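Local atomic coordinates of oxalate--CoA ligase (PDB entry 5IE2), a protein that belongs to the ANL superfamily of AMP-binding enzymes and holds ATP in a pocket to which its large N-terminal region and smaller C-terminal domain both contribute. Residues G172-P177 / R409-I414. Sequence-based numbering, arbitrary orientation.
Sequences GTTSRP and RIKELI. With ATP (adenosine-5'-triphosphate), chain C.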
ATOM      1  N   GLY A 172      -8.890   8.444   0.822  1.00 43.83           N
ATOM      2  CA  GLY A 172     -10.009   9.317   0.481  1.00 46.23           C
ATOM      3  C   GLY A 172     -11.145   8.629  -0.298  1.00 50.04           C
ATOM      4  O   GLY A 172     -12.019   9.270  -0.928  1.00 51.41           O
ATOM      5  N   THR A 173     -11.163   7.302  -0.222  1.00 49.20           N
ATOM      6  CA  THR A 173     -12.116   6.509  -0.973  1.00 47.67           C
ATOM      7  C   THR A 173     -13.585   6.701  -0.531  1.00 49.30           C
ATOM      8  O   THR A 173     -14.459   6.939  -1.367  1.00 49.40           O
ATOM      9  CB  THR A 173     -11.730   5.017  -0.887  1.00 44.93           C
ATOM     10  OG1 THR A 173     -10.358   4.844  -1.306  1.00 41.75           O
ATOM     11  CG2 THR A 173     -12.677   4.156  -1.768  1.00 32.11           C
ATOM     12  N   THR A 174     -13.880   6.570   0.757  1.00 49.77           N
ATOM     13  CA  THR A 174     -15.275   6.697   1.205  1.00 52.45           C
ATOM     14  C   THR A 174     -15.468   7.900   2.123  1.00 54.89           C
ATOM     15  O   THR A 174     -16.494   8.019   2.797  1.00 53.38           O
ATOM     16  CB  THR A 174     -15.818   5.414   1.926  1.00 61.63           C
ATOM     17  OG1 THR A 174     -14.917   5.009   2.963  1.00 61.70           O
ATOM     18  CG2 THR A 174     -15.994   4.272   0.943  1.00 61.11           C
ATOM     19  N   SER A 175     -14.458   8.762   2.177  1.00 58.43           N
ATOM     20  CA  SER A 175     -14.477   9.916   3.069  1.00 60.93           C
ATOM     21  C   SER A 175     -13.428  10.924   2.640  1.00 60.91           C
ATOM     22  O   SER A 175     -12.693  10.688   1.674  1.00 60.90           O
ATOM     23  CB  SER A 175     -14.249   9.487   4.526  1.00 61.37           C
ATOM     24  OG  SER A 175     -15.483   9.199   5.165  1.00 61.93           O
ATOM     25  N   ARG A 176     -13.354  12.035   3.368  1.00 63.96           N
ATOM     26  CA  ARG A 176     -12.218  12.952   3.256  1.00 66.12           C
ATOM     27  C   ARG A 176     -11.071  12.296   4.029  1.00 62.52           C
ATOM     28  O   ARG A 176     -11.302  11.842   5.173  1.00 59.72           O
ATOM     29  CB  ARG A 176     -12.553  14.334   3.842  1.00 70.21           C
ATOM     30  CG  ARG A 176     -13.702  14.294   4.863  1.00 76.28           C
ATOM     31  CD  ARG A 176     -14.333  15.657   5.095  1.00 79.93           C
ATOM     32  NE  ARG A 176     -15.622  15.554   5.782  1.00 83.16           N
ATOM     33  CZ  ARG A 176     -16.795  15.449   5.156  1.00 85.74           C
ATOM     34  NH1 ARG A 176     -16.840  15.411   3.828  1.00 86.77           N
ATOM     35  NH2 ARG A 176     -17.927  15.367   5.850  1.00 86.34           N
ATOM     36  N   PRO A 177      -9.859  12.212   3.406  1.00 53.49           N
ATOM     37  CA  PRO A 177      -8.718  11.491   4.018  1.00 49.43           C
ATOM     38  C   PRO A 177      -8.545  11.841   5.518  1.00 46.03           C
ATOM     39  O   PRO A 177      -8.641  13.022   5.907  1.00 45.21           O
ATOM     40  CB  PRO A 177      -7.512  11.954   3.182  1.00 46.85           C
ATOM     41  CG  PRO A 177      -8.133  12.207   1.781  1.00 50.02           C
ATOM     42  CD  PRO A 177      -9.520  12.763   2.073  1.00 50.74           C
ATOM     43  N   ARG A 409     -16.814  -2.418   1.228  1.00 22.64           N
ATOM     44  CA  ARG A 409     -16.976  -1.342   2.189  1.00 25.64           C
ATOM     45  C   ARG A 409     -18.434  -1.121   2.474  1.00 27.02           C
ATOM     46  O   ARG A 409     -19.266  -1.124   1.554  1.00 27.60           O
ATOM     47  CB  ARG A 409     -16.359  -0.062   1.669  1.00 26.77           C
ATOM     48  CG  ARG A 409     -14.895  -0.214   1.364  1.00 30.12           C
ATOM     49  CD  ARG A 409     -14.497   0.831   0.351  1.00 32.37           C
ATOM     50  NE  ARG A 409     -13.168   0.665  -0.232  1.00 32.06           N
ATOM     51  CZ  ARG A 409     -12.096   1.289   0.235  1.00 33.22           C
ATOM     52  NH1 ARG A 409     -12.209   2.069   1.319  1.00 32.81           N
ATOM     53  NH2 ARG A 409     -10.913   1.117  -0.369  1.00 31.36           N
ATOM     54  N   ILE A 410     -18.751  -0.951   3.758  1.00 25.28           N
ATOM     55  CA  ILE A 410     -20.118  -0.630   4.164  1.00 26.20           C
ATOM     56  C   ILE A 410     -20.727   0.450   3.268  1.00 30.13           C
ATOM     57  O   ILE A 410     -21.867   0.325   2.805  1.00 31.40           O
ATOM     58  CB  ILE A 410     -20.144  -0.123   5.588  1.00 25.76           C
ATOM     59  CG1 ILE A 410     -19.786  -1.251   6.543  1.00 27.57           C
ATOM     60  CG2 ILE A 410     -21.506   0.524   5.929  1.00 27.06           C
ATOM     61  CD1 ILE A 410     -19.606  -0.791   7.991  1.00 29.31           C
ATOM     62  N   LYS A 411     -19.977   1.508   3.020  1.00 31.47           N
ATOM     63  CA  LYS A 411     -20.533   2.634   2.257  1.00 38.25           C
ATOM     64  C   LYS A 411     -20.690   2.363   0.743  1.00 38.43           C
ATOM     65  O   LYS A 411     -21.341   3.129   0.039  1.00 41.17           O
ATOM     66  CB  LYS A 411     -19.656   3.869   2.462  1.00 44.83           C
ATOM     67  CG  LYS A 411     -19.583   4.392   3.901  1.00 50.83           C
ATOM     68  CD  LYS A 411     -20.099   5.838   3.981  1.00 56.39           C
ATOM     69  CE  LYS A 411     -19.547   6.560   5.208  1.00 61.17           C
ATOM     70  NZ  LYS A 411     -18.303   5.884   5.695  1.00 62.88           N
ATOM     71  N   GLU A 412     -20.104   1.268   0.255  1.00 34.12           N
ATOM     72  CA  GLU A 412     -20.139   0.954  -1.171  1.00 32.25           C
ATOM     73  C   GLU A 412     -21.116  -0.135  -1.549  1.00 29.49           C
ATOM     74  O   GLU A 412     -21.401  -0.283  -2.745  1.00 29.41           O
ATOM     75  CB  GLU A 412     -18.740   0.550  -1.660  1.00 32.49           C
ATOM     76  CG  GLU A 412     -17.881   1.772  -1.896  1.00 37.40           C
ATOM     77  CD  GLU A 412     -16.494   1.459  -2.419  1.00 40.86           C
ATOM     78  OE1 GLU A 412     -16.162   0.260  -2.661  1.00 41.05           O
ATOM     79  OE2 GLU A 412     -15.728   2.433  -2.576  1.00 42.62           O
ATOM     80  N   LEU A 413     -21.643  -0.883  -0.564  1.00 27.12           N
ATOM     81  CA  LEU A 413     -22.609  -1.939  -0.864  1.00 26.14           C
ATOM     82  C   LEU A 413     -23.857  -1.308  -1.459  1.00 29.50           C
ATOM     83  O   LEU A 413     -24.280  -0.211  -1.045  1.00 30.70           O
ATOM     84  CB  LEU A 413     -22.983  -2.744   0.365  1.00 26.81           C
ATOM     85  CG  LEU A 413     -21.821  -3.442   1.094  1.00 27.96           C
ATOM     86  CD1 LEU A 413     -22.353  -4.285   2.257  1.00 29.68           C
ATOM     87  CD2 LEU A 413     -21.061  -4.325   0.137  1.00 29.88           C
ATOM     88  N   ILE A 414     -24.473  -1.995  -2.405  1.00 27.85           N
ATOM     89  CA  ILE A 414     -25.597  -1.405  -3.124  1.00 29.18           C
ATOM     90  C   ILE A 414     -26.916  -1.918  -2.608  1.00 33.05           C
ATOM     91  O   ILE A 414     -27.213  -3.104  -2.684  1.00 33.05           O
ATOM     92  CB  ILE A 414     -25.428  -1.671  -4.626  1.00 29.96           C
ATOM     93  CG1 ILE A 414     -24.117  -1.068  -5.088  1.00 29.82           C
ATOM     94  CG2 ILE A 414     -26.592  -1.106  -5.408  1.00 33.59           C
ATOM     95  CD1 ILE A 414     -23.720  -1.462  -6.485  1.00 30.63           C
TER
HETATM   96  PG  ATP C 601     -10.377   6.095   3.041  0.84 33.82           P
HETATM   97  O1G ATP C 601     -11.839   5.797   2.708  0.78 36.87           O
HETATM   98  O2G ATP C 601     -10.048   7.545   3.001  0.82 33.98           O
HETATM   99  O3G ATP C 601      -9.968   5.450   4.364  0.91 32.63           O
HETATM  100  PB  ATP C 601      -9.106   3.832   1.776  0.82 25.58           P
HETATM  101  O1B ATP C 601      -8.973   3.409   0.330  1.00 24.38           O
HETATM  102  O2B ATP C 601     -10.024   3.118   2.701  0.74 24.29           O
HETATM  103  O3B ATP C 601      -9.434   5.437   1.883  1.00 32.72           O
HETATM  104  PA  ATP C 601      -6.490   2.617   2.411  1.00 23.36           P
HETATM  105  O1A ATP C 601      -6.067   2.466   3.867  1.00 23.00           O
HETATM  106  O2A ATP C 601      -5.483   2.965   1.386  1.00 23.78           O
HETATM  107  O3A ATP C 601      -7.582   3.803   2.371  1.00 30.58           O
HETATM  108  O5' ATP C 601      -7.336   1.323   1.992  1.00 19.43           O
HETATM  109  C5' ATP C 601      -7.723   0.270   2.910  1.00 18.85           C
HETATM  110  C4' ATP C 601      -9.017  -0.338   2.342  1.00 19.89           C
HETATM  111  O4' ATP C 601      -8.711  -1.036   1.120  1.00 19.06           O
HETATM  112  C3' ATP C 601      -9.561  -1.437   3.202  1.00 19.46           C
HETATM  113  O3' ATP C 601     -10.326  -0.880   4.269  1.00 20.78           O
HETATM  114  C2' ATP C 601     -10.414  -2.233   2.237  1.00 20.24           C
HETATM  115  O2' ATP C 601     -11.627  -1.509   1.975  1.00 22.70           O
HETATM  116  C1' ATP C 601      -9.597  -2.132   0.982  1.00 17.88           C
HETATM  117  N9  ATP C 601      -8.772  -3.339   0.738  1.00 16.30           N
HETATM  118  C8  ATP C 601      -7.496  -3.562   1.077  1.00 16.32           C
HETATM  119  N7  ATP C 601      -7.120  -4.801   0.632  1.00 15.32           N
HETATM  120  C5  ATP C 601      -8.204  -5.335  -0.019  1.00 16.70           C
HETATM  121  C6  ATP C 601      -8.483  -6.599  -0.741  1.00 17.63           C
HETATM  122  N6  ATP C 601      -7.487  -7.532  -0.901  1.00 16.26           N
HETATM  123  N1  ATP C 601      -9.722  -6.738  -1.266  1.00 19.81           N
HETATM  124  C2  ATP C 601     -10.677  -5.788  -1.143  1.00 21.74           C
HETATM  125  N3  ATP C 601     -10.497  -4.610  -0.490  1.00 19.96           N
HETATM  126  C4  ATP C 601      -9.275  -4.367   0.064  1.00 16.67           C
HETATM  127  O   HOH W   1     -15.826   5.032  -3.360  1.00 43.14           O
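Gly172 lies in the phosphate-binding loop of this ANL-family fold, between strands 164-169 and 179-183; its positive phi suits glycine, and its backbone N donates to ATP O2G over 2.6 Å. Thr173 suits its place because its two branches do different work. OG1, beside the backbone N and anti to the carbonyl carbon (chi1 -54°), donates to ATP O1B at 2.6 Å, while CG2, anti to the backbone N, sits over the centre of the Arg409 guanidinium, 3.5 Å from CZ. ATP O2' lies over the opposite face, so the flat group is sandwiched between a methyl and a ribose hydroxyl. Held so, Arg409 turns NH1 to ATP O2B (2.8 Å) and NH2 to ATP O1B (3.1 Å), its chain extended from CG to NE. The carbonyl of Thr173 reaches the loop after strand 404-409 through a water that donates both to Thr173 O and, at 2.7 Å, to Glu412 OE2. Thr174 N gives a nearly straight bond to ATP O1G (173°), and its branched side chain supplies a methyl, CG2, to aliphatic Arg409 CD (3.8 Å) and Lys411 CB. Ser175 is short enough for OG to hydrogen-bond back to Thr174 O, above the carbonyl plane. No direct hydrogen bond joins the segments: methyl packing, one water and the shared triphosphate do, and O1B, gripped by a hydroxyl and a guanidinium, probably has its negative charge partly offset by Arg409.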